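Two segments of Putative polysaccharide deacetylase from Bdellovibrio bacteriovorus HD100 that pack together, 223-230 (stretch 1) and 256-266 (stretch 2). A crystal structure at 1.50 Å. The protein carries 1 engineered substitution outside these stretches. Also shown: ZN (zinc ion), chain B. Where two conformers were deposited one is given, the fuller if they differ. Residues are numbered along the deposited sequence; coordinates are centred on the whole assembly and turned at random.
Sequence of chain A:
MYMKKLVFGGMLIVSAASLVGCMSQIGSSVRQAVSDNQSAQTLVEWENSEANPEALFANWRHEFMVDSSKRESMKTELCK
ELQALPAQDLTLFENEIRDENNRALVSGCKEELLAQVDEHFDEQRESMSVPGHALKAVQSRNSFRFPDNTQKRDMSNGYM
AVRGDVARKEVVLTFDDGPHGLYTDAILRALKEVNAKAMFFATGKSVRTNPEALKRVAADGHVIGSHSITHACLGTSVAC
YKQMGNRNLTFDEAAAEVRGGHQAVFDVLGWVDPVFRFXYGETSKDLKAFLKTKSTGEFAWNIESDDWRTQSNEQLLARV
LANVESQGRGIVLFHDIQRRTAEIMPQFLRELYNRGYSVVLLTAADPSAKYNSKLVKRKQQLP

Stretch 1, residues 223-230: VIGSHSIT
Stretch 2 (256-266) AEVRGGHQAVF

A short strand, 223-227, with a loop tail, 228-230, lies along one side of a helix that fills the whole of 256-266 and extends beyond it at both ends. The two run nearly antiparallel, their N-to-C directions 148° apart and their axes 7.2 Å from each other at closest approach. Two CA pairs fix the register: Ser226 CA is 5.4 Å from Gly261 CA, and Ser228 CA is 5.8 Å from Val258 CA. Build the helix with phi/psi near -62/-43 and the strand with extended values, such as -132/112 at Ile224, -139/159 at Ser226 and -134/122 at His227; Gly225 departs to -118/-147. The tail stays extended at Ser228, -89/162, and bends at Ile229, -121/-19. The contact is modest, burying 402 Å² summed over both sides.

Close packing comes first, and at the crossing, Ser226 on Gly261, it depends on a missing side chain. The CA-to-CB bond of Ser226 points toward the helix, bringing its CB to 3.6 Å from Gly261 C. Gly261 is buried here, and a CB on it would lie a tight 3.2 Å from Ser226 CB, so the absence of a side chain lets the backbones come this near. Ser228, also directed toward the helix, sets its CB 3.8 Å from Glu257 O and 4.1 Å from Glu257 CB. At the Ile224 end the packing is apolar: Ile224 (chi1 m, chi2 t) leaves sideways and places CG2 3.9 Å from CG1 of Val265, whose CA-to-CB bond points toward the strand and whose chi1 is t. Val265 CG2 also rests 3.8 Å from Gly225 O, so one branched side chain packs against two neighbouring strand residues.

The central polar contact is one short hydrogen bond. Ser226 (chi1 74°, p) presents OG to ND1 of His262 at 2.7 Å, and either atom could be the donor. The His262 side chain starts sideways, but chi1 of -113°, between wells, and chi2 of 55° bring the ring nearer, with the hydroxyl at its edge, near the ring plane. Ser226 is thus small enough for the close crossing and polar enough to satisfy a buried imidazole nitrogen.

One water extends this network. It lies 2.7 Å from Ser226 OG, a hydrogen bond of undecided direction, and donates to Val258 O at 2.8 Å. Ser226 OG and Val258 O are themselves 4.0 Å apart, so the water bridges the hydroxyl to the helix backbone. The CB of Val258 points away from the strand.

At the other end the contact becomes exposed and looser. Thr230 (chi1 -40°, m) donates a weak hydrogen bond from OG1 to OE2 of Glu257 at 3.1 Å. Glu257 reaches it with chi1 -76°, chi2 -83° and chi3 13°, while Thr230 is poorly ordered.

The alternation of the strand gives its last residue another task. His227 (chi1 179°, t; chi2 50°) points away from the helix and binds the zinc ion through NE2 at 2.1 Å; two further ligand atoms come from elsewhere in the structure.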

ATOM      1  N   VAL A 223      -4.149  10.526   8.958  1.00 17.83           N
ATOM      2  CA  VAL A 223      -5.460  10.502   8.298  1.00 18.00           C
ATOM      3  C   VAL A 223      -5.696   9.091   7.774  1.00 18.00           C
ATOM      4  O   VAL A 223      -4.793   8.465   7.219  1.00 18.39           O
ATOM      5  CB  VAL A 223      -5.576  11.594   7.215  1.00 18.98           C
ATOM      6  CG1 VAL A 223      -6.697  11.281   6.255  1.00 20.20           C
ATOM      7  CG2 VAL A 223      -5.747  12.941   7.876  1.00 19.21           C
ATOM      8  N   ILE A 224      -6.911   8.584   7.972  1.00 17.74           N
ATOM      9  CA  ILE A 224      -7.294   7.262   7.508  1.00 17.15           C
ATOM     10  C   ILE A 224      -8.635   7.315   6.787  1.00 17.59           C
ATOM     11  O   ILE A 224      -9.654   7.569   7.404  1.00 18.74           O
ATOM     12  CB  ILE A 224      -7.349   6.236   8.636  1.00 18.26           C
ATOM     13  CG1 ILE A 224      -6.078   6.260   9.473  1.00 19.36           C
ATOM     14  CG2 ILE A 224      -7.617   4.835   8.067  1.00 18.86           C
ATOM     15  CD1 ILE A 224      -6.174   5.366  10.703  1.00 19.93           C
ATOM     16  N   GLY A 225      -8.575   7.072   5.470  1.00 17.16           N
ATOM     17  CA  GLY A 225      -9.743   6.863   4.638  1.00 17.08           C
ATOM     18  C   GLY A 225      -9.704   5.481   4.039  1.00 17.41           C
ATOM     19  O   GLY A 225      -9.185   4.543   4.641  1.00 19.08           O
ATOM     20  N   SER A 226     -10.237   5.342   2.830  1.00 18.86           N
ATOM     21  CA  SER A 226     -10.325   4.021   2.212  1.00 19.38           C
ATOM     22  C   SER A 226      -9.989   4.017   0.722  1.00 19.45           C
ATOM     23  O   SER A 226     -10.002   5.047   0.094  1.00 17.99           O
ATOM     24  CB  SER A 226     -11.690   3.393   2.516  1.00 22.29           C
ATOM     25  OG  SER A 226     -12.726   3.982   1.769  1.00 23.01           O
ATOM     26  N   HIS A 227      -9.640   2.819   0.227  1.00 25.92           N
ATOM     27  CA  HIS A 227      -9.297   2.556  -1.162  1.00 22.11           C
ATOM     28  C   HIS A 227     -10.069   1.297  -1.520  1.00 22.87           C
ATOM     29  O   HIS A 227      -9.893   0.272  -0.886  1.00 29.23           O
ATOM     30  CB  HIS A 227      -7.802   2.344  -1.381  1.00 21.61           C
ATOM     31  CG  HIS A 227      -7.397   2.042  -2.776  1.00 24.84           C
ATOM     32  ND1 HIS A 227      -7.797   2.787  -3.849  1.00 33.36           N
ATOM     33  CD2 HIS A 227      -6.538   1.097  -3.279  1.00 21.17           C
ATOM     34  CE1 HIS A 227      -7.274   2.280  -4.961  1.00 30.75           C
ATOM     35  NE2 HIS A 227      -6.523   1.262  -4.647  1.00 28.92           N
ATOM     36  N   SER A 228     -10.917   1.376  -2.537  1.00 28.97           N
ATOM     37  CA  SER A 228     -11.616   0.173  -3.036  1.00 34.31           C
ATOM     38  C   SER A 228     -10.786  -0.508  -4.100  1.00 42.80           C
ATOM     39  O   SER A 228      -9.883   0.094  -4.700  1.00 43.43           O
ATOM     40  CB  SER A 228     -13.015   0.511  -3.502  1.00 40.82           C
ATOM     41  OG  SER A 228     -12.965   1.361  -4.614  1.00 39.18           O
ATOM     42  N   ILE A 229     -11.092  -1.768  -4.362  1.00 55.20           N
ATOM     43  CA  ILE A 229     -10.087  -2.621  -5.000  1.00 59.09           C
ATOM     44  C   ILE A 229     -10.388  -3.279  -6.358  1.00 54.73           C
ATOM     45  O   ILE A 229      -9.447  -3.658  -7.061  1.00 53.58           O
ATOM     46  CB  ILE A 229      -9.583  -3.670  -3.980  1.00 60.87           C
ATOM     47  CG1 ILE A 229      -8.083  -3.925  -4.216  1.00 61.65           C
ATOM     48  CG2 ILE A 229     -10.499  -4.897  -3.947  1.00 60.08           C
ATOM     49  CD1 ILE A 229      -7.224  -2.669  -4.064  1.00 57.27           C
ATOM     50  N   THR A 230     -11.653  -3.393  -6.748  1.00 65.24           N
ATOM     51  CA  THR A 230     -12.004  -4.047  -8.031  1.00 70.53           C
ATOM     52  C   THR A 230     -11.838  -3.129  -9.246  1.00 63.98           C
ATOM     53  O   THR A 230     -11.786  -1.909  -9.118  1.00 78.49           O
ATOM     54  CB  THR A 230     -13.456  -4.576  -8.034  1.00 75.06           C
ATOM     55  OG1 THR A 230     -13.760  -5.152  -6.762  1.00 77.16           O
ATOM     56  CG2 THR A 230     -13.659  -5.644  -9.149  1.00 80.33           C
ATOM     57  N   ALA A 256     -21.217   0.155  -3.441  1.00 24.30           N
ATOM     58  CA  ALA A 256     -21.092  -0.731  -2.302  1.00 25.24           C
ATOM     59  C   ALA A 256     -19.625  -0.981  -1.922  1.00 22.81           C
ATOM     60  O   ALA A 256     -19.299  -1.078  -0.717  1.00 24.49           O
ATOM     61  CB  ALA A 256     -21.825  -2.024  -2.569  1.00 26.82           C
ATOM     62  N   GLU A 257     -18.738  -1.049  -2.921  1.00 24.01           N
ATOM     63  CA  GLU A 257     -17.287  -1.210  -2.707  1.00 26.46           C
ATOM     64  C   GLU A 257     -16.737   0.068  -2.015  1.00 26.16           C
ATOM     65  O   GLU A 257     -15.915   0.003  -1.091  1.00 27.75           O
ATOM     66  CB  GLU A 257     -16.528  -1.493  -4.023  1.00 27.14           C
ATOM     67  CG  GLU A 257     -16.729  -2.913  -4.494  1.00 33.81           C
ATOM     68  CD  GLU A 257     -15.803  -3.892  -3.821  1.00 45.40           C
ATOM     69  OE1 GLU A 257     -15.137  -3.546  -2.797  1.00 47.43           O
ATOM     70  OE2 GLU A 257     -15.705  -5.011  -4.330  1.00 54.09           O
ATOM     71  N   VAL A 258     -17.198   1.238  -2.462  1.00 23.74           N
ATOM     72  CA  VAL A 258     -16.787   2.486  -1.827  1.00 23.58           C
ATOM     73  C   VAL A 258     -17.188   2.503  -0.351  1.00 24.78           C
ATOM     74  O   VAL A 258     -16.360   2.800   0.515  1.00 25.08           O
ATOM     75  CB  VAL A 258     -17.376   3.712  -2.549  1.00 23.11           C
ATOM     76  CG1 VAL A 258     -17.054   4.998  -1.808  1.00 24.14           C
ATOM     77  CG2 VAL A 258     -16.846   3.808  -3.995  1.00 25.28           C
ATOM     78  N   ARG A 259     -18.449   2.178  -0.068  1.00 23.02           N
ATOM     79  CA  ARG A 259     -18.965   2.107   1.315  0.50 24.72           C
ATOM     80  C   ARG A 259     -18.259   1.095   2.161  1.00 26.84           C
ATOM     81  O   ARG A 259     -17.976   1.320   3.330  1.00 26.48           O
ATOM     82  CB  ARG A 259     -20.413   1.672   1.329  0.50 23.89           C
ATOM     83  CG  ARG A 259     -21.364   2.750   0.919  0.50 22.84           C
ATOM     84  CD  ARG A 259     -22.763   2.477   1.410  0.50 21.57           C
ATOM     85  NE  ARG A 259     -23.521   3.709   1.368  0.50 23.52           N
ATOM     86  CZ  ARG A 259     -24.033   4.217   0.241  0.50 22.05           C
ATOM     87  NH1 ARG A 259     -23.836   3.549  -0.885  0.50 26.84           N
ATOM     88  NH2 ARG A 259     -24.716   5.378   0.240  0.50 32.59           N
ATOM     89  N   GLY A 260     -17.985  -0.076   1.576  1.00 26.39           N
ATOM     90  CA  GLY A 260     -17.466  -1.175   2.385  1.00 25.32           C
ATOM     91  C   GLY A 260     -16.128  -0.932   3.055  1.00 24.51           C
ATOM     92  O   GLY A 260     -15.934  -1.309   4.224  1.00 25.49           O
ATOM     93  N   GLY A 261     -15.180  -0.318   2.351  1.00 26.61           N
ATOM     94  CA  GLY A 261     -13.873  -0.015   2.958  1.00 26.61           C
ATOM     95  C   GLY A 261     -14.013   1.062   4.056  1.00 23.72           C
ATOM     96  O   GLY A 261     -13.408   0.988   5.111  1.00 22.34           O
ATOM     97  N   HIS A 262     -14.848   2.058   3.785  1.00 21.49           N
ATOM     98  CA  HIS A 262     -15.128   3.092   4.751  1.00 21.01           C
ATOM     99  C   HIS A 262     -15.774   2.505   6.007  1.00 19.45           C
ATOM    100  O   HIS A 262     -15.377   2.822   7.128  1.00 20.20           O
ATOM    101  CB  HIS A 262     -16.015   4.157   4.150  1.00 22.14           C
ATOM    102  CG  HIS A 262     -15.339   5.476   3.997  1.00 20.88           C
ATOM    103  ND1 HIS A 262     -14.160   5.636   3.307  1.00 21.24           N
ATOM    104  CD2 HIS A 262     -15.660   6.702   4.472  1.00 24.28           C
ATOM    105  CE1 HIS A 262     -13.794   6.901   3.350  1.00 23.33           C
ATOM    106  NE2 HIS A 262     -14.681   7.567   4.051  1.00 23.63           N
ATOM    107  N   GLN A 263     -16.740   1.619   5.795  1.00 19.83           N
ATOM    108  CA  GLN A 263     -17.385   0.955   6.905  1.00 19.62           C
ATOM    109  C   GLN A 263     -16.383   0.130   7.738  1.00 19.94           C
ATOM    110  O   GLN A 263     -16.478   0.099   8.961  1.00 20.96           O
ATOM    111  CB  GLN A 263     -18.520   0.074   6.402  1.00 21.88           C
ATOM    112  CG  GLN A 263     -19.361  -0.489   7.508  1.00 22.14           C
ATOM    113  CD  GLN A 263     -20.319   0.535   8.122  1.00 22.18           C
ATOM    114  OE1 GLN A 263     -21.046   1.223   7.423  1.00 23.86           O
ATOM    115  NE2 GLN A 263     -20.328   0.614   9.448  1.00 24.47           N
ATOM    116  N   ALA A 264     -15.457  -0.557   7.063  1.00 19.91           N
ATOM    117  CA  ALA A 264     -14.490  -1.403   7.784  1.00 21.60           C
ATOM    118  C   ALA A 264     -13.653  -0.535   8.725  1.00 19.91           C
ATOM    119  O   ALA A 264     -13.399  -0.905   9.871  1.00 21.30           O
ATOM    120  CB  ALA A 264     -13.611  -2.173   6.836  1.00 23.07           C
ATOM    121  N   VAL A 265     -13.183   0.612   8.216  1.00 19.44           N
ATOM    122  CA  VAL A 265     -12.390   1.511   9.052  1.00 19.74           C
ATOM    123  C   VAL A 265     -13.219   2.004  10.247  1.00 18.78           C
ATOM    124  O   VAL A 265     -12.765   1.984  11.400  1.00 19.98           O
ATOM    125  CB  VAL A 265     -11.840   2.695   8.247  1.00 18.65           C
ATOM    126  CG1 VAL A 265     -11.190   3.720   9.159  1.00 19.18           C
ATOM    127  CG2 VAL A 265     -10.853   2.220   7.169  1.00 19.65           C
ATOM    128  N   PHE A 266     -14.413   2.465   9.950  1.00 18.57           N
ATOM    129  CA  PHE A 266     -15.337   2.969  10.969  1.00 18.98           C
ATOM    130  C   PHE A 266     -15.635   1.927  12.043  1.00 20.19           C
ATOM    131  O   PHE A 266     -15.657   2.234  13.235  1.00 21.86           O
ATOM    132  CB  PHE A 266     -16.616   3.439  10.328  1.00 19.78           C
ATOM    133  CG  PHE A 266     -17.651   3.924  11.302  1.00 21.65           C
ATOM    134  CD1 PHE A 266     -17.540   5.163  11.877  1.00 22.19           C
ATOM    135  CD2 PHE A 266     -18.693   3.103  11.696  1.00 27.50           C
ATOM    136  CE1 PHE A 266     -18.485   5.614  12.783  1.00 25.42           C
ATOM    137  CE2 PHE A 266     -19.626   3.542  12.596  1.00 31.31           C
ATOM    138  CZ  PHE A 266     -19.501   4.785  13.158  1.00 31.87           C
TER
HETATM  139 ZN    ZN B 401      -4.742   0.244  -4.469  0.50 37.29          ZN
HETATM  140  O   HOH W   1     -13.729   1.891   0.311  1.00 28.81           O